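Local coordinates for DNA primase (Aquifex aeolicus, PDB 2AU3), which probably synthesises the short RNA primers that DNA polymerase extends during DNA replication, using a zinc-binding domain and a magnesium-dependent RNA polymerase core, at residues Gly337-Glu340 / Leu341-Ile345; Thr273-Thr276 / Gln277-Asn281. All blocks are in the same frame, centred on the assembly; numbering follows the deposited sequence.

Contact 1 (Gly337-Glu340 / Leu341-Ile345)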
# COMPACT_ATOMS: atom_id res chain seq x y z
N GLY A 337 -10.79 21.23 4.50
CA GLY A 337 -9.84 21.28 3.37
C GLY A 337 -8.50 20.60 3.65
O GLY A 337 -8.03 20.55 4.80
N LYS A 338 -7.88 20.10 2.58
CA LYS A 338 -6.60 19.40 2.67
C LYS A 338 -5.50 20.20 3.36
O LYS A 338 -4.66 19.63 4.02
CB LYS A 338 -6.12 18.96 1.26
CG LYS A 338 -5.72 20.11 0.35
CD LYS A 338 -5.31 19.65 -1.05
CE LYS A 338 -5.24 20.82 -2.04
NZ LYS A 338 -5.61 20.38 -3.44
N GLU A 339 -5.49 21.51 3.19
CA GLU A 339 -4.39 22.30 3.73
C GLU A 339 -4.49 22.41 5.25
O GLU A 339 -3.49 22.34 5.95
CB GLU A 339 -4.31 23.67 3.04
CG GLU A 339 -3.08 24.49 3.46
CD GLU A 339 -1.76 23.72 3.33
OE1 GLU A 339 -1.51 23.10 2.25
OE2 GLU A 339 -0.98 23.74 4.31
N GLU A 340 -5.72 22.56 5.76
CA GLU A 340 -5.91 22.53 7.20
C GLU A 340 -5.48 21.20 7.81
O GLU A 340 -4.96 21.18 8.90
CB GLU A 340 -7.35 22.85 7.58
CG GLU A 340 -7.54 23.27 9.05
CD GLU A 340 -6.50 24.29 9.52
OE1 GLU A 340 -6.14 25.20 8.76
OE2 GLU A 340 -6.04 24.17 10.66
N LEU A 341 -5.70 20.08 7.11
CA LEU A 341 -5.23 18.80 7.65
C LEU A 341 -3.70 18.78 7.73
O LEU A 341 -3.13 18.33 8.72
CB LEU A 341 -5.76 17.61 6.85
CG LEU A 341 -5.27 16.25 7.32
CD1 LEU A 341 -5.67 16.02 8.80
CD2 LEU A 341 -5.77 15.07 6.41
N ARG A 342 -3.03 19.28 6.70
CA ARG A 342 -1.57 19.41 6.71
C ARG A 342 -1.13 20.25 7.90
O ARG A 342 -0.18 19.88 8.63
CB ARG A 342 -1.08 20.06 5.42
CG ARG A 342 -0.85 19.12 4.26
CD ARG A 342 0.07 19.70 3.17
NE ARG A 342 -0.26 19.12 1.87
CZ ARG A 342 0.42 19.32 0.74
NH1 ARG A 342 1.52 20.08 0.73
NH2 ARG A 342 0.01 18.74 -0.38
N ARG A 343 -1.82 21.37 8.12
CA ARG A 343 -1.51 22.21 9.26
C ARG A 343 -1.75 21.51 10.62
O ARG A 343 -0.92 21.62 11.53
CB ARG A 343 -2.24 23.55 9.17
CG ARG A 343 -1.89 24.35 7.87
CD ARG A 343 -0.44 24.83 7.79
NE ARG A 343 -0.01 25.46 9.05
CZ ARG A 343 -0.20 26.74 9.38
NH1 ARG A 343 -0.81 27.56 8.54
NH2 ARG A 343 0.22 27.19 10.56
N LEU A 344 -2.87 20.79 10.75
CA LEU A 344 -3.16 20.04 11.99
C LEU A 344 -2.02 19.05 12.29
O LEU A 344 -1.54 18.92 13.44
CB LEU A 344 -4.47 19.25 11.83
CG LEU A 344 -4.92 18.51 13.12
CD1 LEU A 344 -5.32 19.54 14.18
CD2 LEU A 344 -6.08 17.58 12.85
N ILE A 345 -1.60 18.35 11.25
CA ILE A 345 -0.57 17.35 11.36
C ILE A 345 0.72 18.02 11.83
O ILE A 345 1.30 17.63 12.86
CB ILE A 345 -0.43 16.60 10.02
CG1 ILE A 345 -1.63 15.67 9.81
CG2 ILE A 345 0.91 15.81 9.96
CD1 ILE A 345 -1.74 15.09 8.39
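Glu339 reaches forward along its helix and lays its carboxylate beside the aliphatic parts of Arg342 and Arg343, one turn on. Its CG stands anti to the backbone N (chi1 -174°) and the chain then bends at chi2 (51°), which brings the carboxylate over the side chains of the following turn. OE2 of Glu339 lies 3.8 Å from CB of Arg342 and 3.7 Å from both CG and CD of Arg343, while its OE1 comes within 3.9 Å of CD of Arg342. Neither guanidinium takes the acid in a salt bridge. OE1 of Glu339 stays 4.2 Å from NE of Arg342 and well out of the guanidinium plane, so the attraction is probably one of charge alone. The backbone is bound in i to i+4 steps, among them Arg343 N to Glu339 O at 2.9 Å and Leu344 N to Glu340 O at 2.8 Å. Gly337, with positive phi, ends helix 329-336 and serves as N-cap to the new helix, its O accepting a weak bond from Leu341 N. The charged side faces outward; Leu341 packs on Phe332 and Ile333 of helix 329-336, and Leu344 and Ile345 on Val321 of strand 317-321.

Contact 2 (Thr273-Thr276 / Gln277-Asn281); sequences TALT and QNQAN
OG1 of Thr276 has two hydrogen-bond partners: it accepts from Gln279 N at 3.1 Å, with a fairly straight N-H...O angle of 162°, and it is hydrogen-bonded to the carbonyl O of Gly228. The threonine torsion (chi1 70°) sets OG1 between the backbone N and the carbonyl carbon, over the first turn of the helix. Gln279 answers in kind. Its chain runs extended beyond CG back past the threonine, CG lying 3.4 Å from Thr276 OG1, and its OE1 accepts from Thr276 N at 2.9 Å. That N-H arrives from above the amide carbonyl plane, 49° out of it. The other end of the same amide, NE2, bonds to Lys227 O, so both ends of the buried group are engaged and its rotation is fixed. Beside the polar pair, Leu275 runs past Gln279 in the opposite direction, its CD1 3.6 Å from Gln279 CB, while its CD2 rests 4.1 Å from Ala280 CB; Leu275 and Ala280 both pack on Leu311 of helix 298-313. With the long amide cut back to an alanine at Gln279, Thr276 N and Lys227 O would probably lose their side-chain mate, and a gap would be likely to open beside Leu275. With Thr276 as N-cap, the reciprocal bonds make a capping box, here starting helix 277-284 after strand 267-270 of the Toprim fold.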
# COMPACT_ATOMS: atom_id res chain seq x y z
N THR A 273 -5.99 -4.38 9.43
CA THR A 273 -6.37 -4.18 10.84
C THR A 273 -5.49 -3.23 11.68
O THR A 273 -5.01 -2.21 11.18
CB THR A 273 -6.34 -5.52 11.56
OG1 THR A 273 -4.97 -5.92 11.72
CG2 THR A 273 -6.96 -6.63 10.73
N ALA A 274 -5.30 -3.61 12.97
CA ALA A 274 -4.40 -2.89 13.88
C ALA A 274 -2.92 -3.05 13.51
O ALA A 274 -2.47 -4.13 13.13
CB ALA A 274 -4.61 -3.31 15.33
N LEU A 275 -2.17 -1.98 13.66
CA LEU A 275 -0.75 -2.02 13.41
C LEU A 275 -0.13 -3.19 14.22
O LEU A 275 -0.50 -3.41 15.37
CB LEU A 275 -0.13 -0.68 13.80
CG LEU A 275 1.38 -0.61 13.64
CD1 LEU A 275 1.72 -0.31 12.20
CD2 LEU A 275 1.93 0.49 14.57
N THR A 276 0.76 -3.95 13.60
CA THR A 276 1.51 -4.99 14.30
C THR A 276 2.92 -4.53 14.52
O THR A 276 3.38 -3.61 13.87
CB THR A 276 1.57 -6.30 13.50
OG1 THR A 276 2.40 -6.10 12.35
CG2 THR A 276 0.17 -6.69 12.96
N GLN A 277 3.63 -5.20 15.43
CA GLN A 277 5.06 -4.95 15.62
C GLN A 277 5.88 -5.11 14.33
O GLN A 277 6.77 -4.27 14.04
CB GLN A 277 5.62 -5.86 16.72
CG GLN A 277 7.05 -5.47 17.16
CD GLN A 277 7.10 -4.07 17.79
OE1 GLN A 277 7.71 -3.14 17.27
NE2 GLN A 277 6.47 -3.94 18.92
N ASN A 278 5.63 -6.17 13.56
CA ASN A 278 6.36 -6.35 12.30
C ASN A 278 6.14 -5.15 11.38
O ASN A 278 7.06 -4.72 10.72
CB ASN A 278 5.99 -7.65 11.56
CG ASN A 278 6.61 -8.88 12.20
OD1 ASN A 278 7.58 -8.77 12.95
ND2 ASN A 278 6.05 -10.07 11.90
N GLN A 279 4.91 -4.62 11.33
CA GLN A 279 4.63 -3.43 10.53
C GLN A 279 5.35 -2.16 11.07
O GLN A 279 5.87 -1.35 10.29
CB GLN A 279 3.12 -3.17 10.43
CG GLN A 279 2.36 -4.17 9.58
CD GLN A 279 0.87 -4.18 9.87
OE1 GLN A 279 0.39 -3.49 10.81
NE2 GLN A 279 0.13 -4.98 9.11
N ALA A 280 5.36 -2.00 12.40
CA ALA A 280 6.09 -0.90 13.02
C ALA A 280 7.61 -1.02 12.75
O ALA A 280 8.26 -0.05 12.38
CB ALA A 280 5.79 -0.80 14.49
N ASN A 281 8.17 -2.23 12.92
CA ASN A 281 9.56 -2.52 12.55
C ASN A 281 9.82 -2.15 11.09
O ASN A 281 10.80 -1.49 10.79
CB ASN A 281 9.90 -4.01 12.74
CG ASN A 281 9.92 -4.46 14.23
OD1 ASN A 281 10.01 -5.65 14.51
ND2 ASN A 281 9.81 -3.53 15.15

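In the fold
Both contacts lie at the starts of helices, contact 2 earlier in the chain, but they do not touch: their centres are 26 Å apart and their nearest atoms about 16 Å. The beginnings differ, contact 2 being closed by a side-chain capping box and contact 1 opening on a glycine between two successive helices. Their settings differ too, since contact 2 is partly buried and contact 1 sits at the surface, 22 Å from the centre of the chain. Each has a residue near the predicted magnesium sites: the side chain of Ala274 is about 8 Å from that of Glu251, and that of Leu341 about 10 Å from that of Asp295.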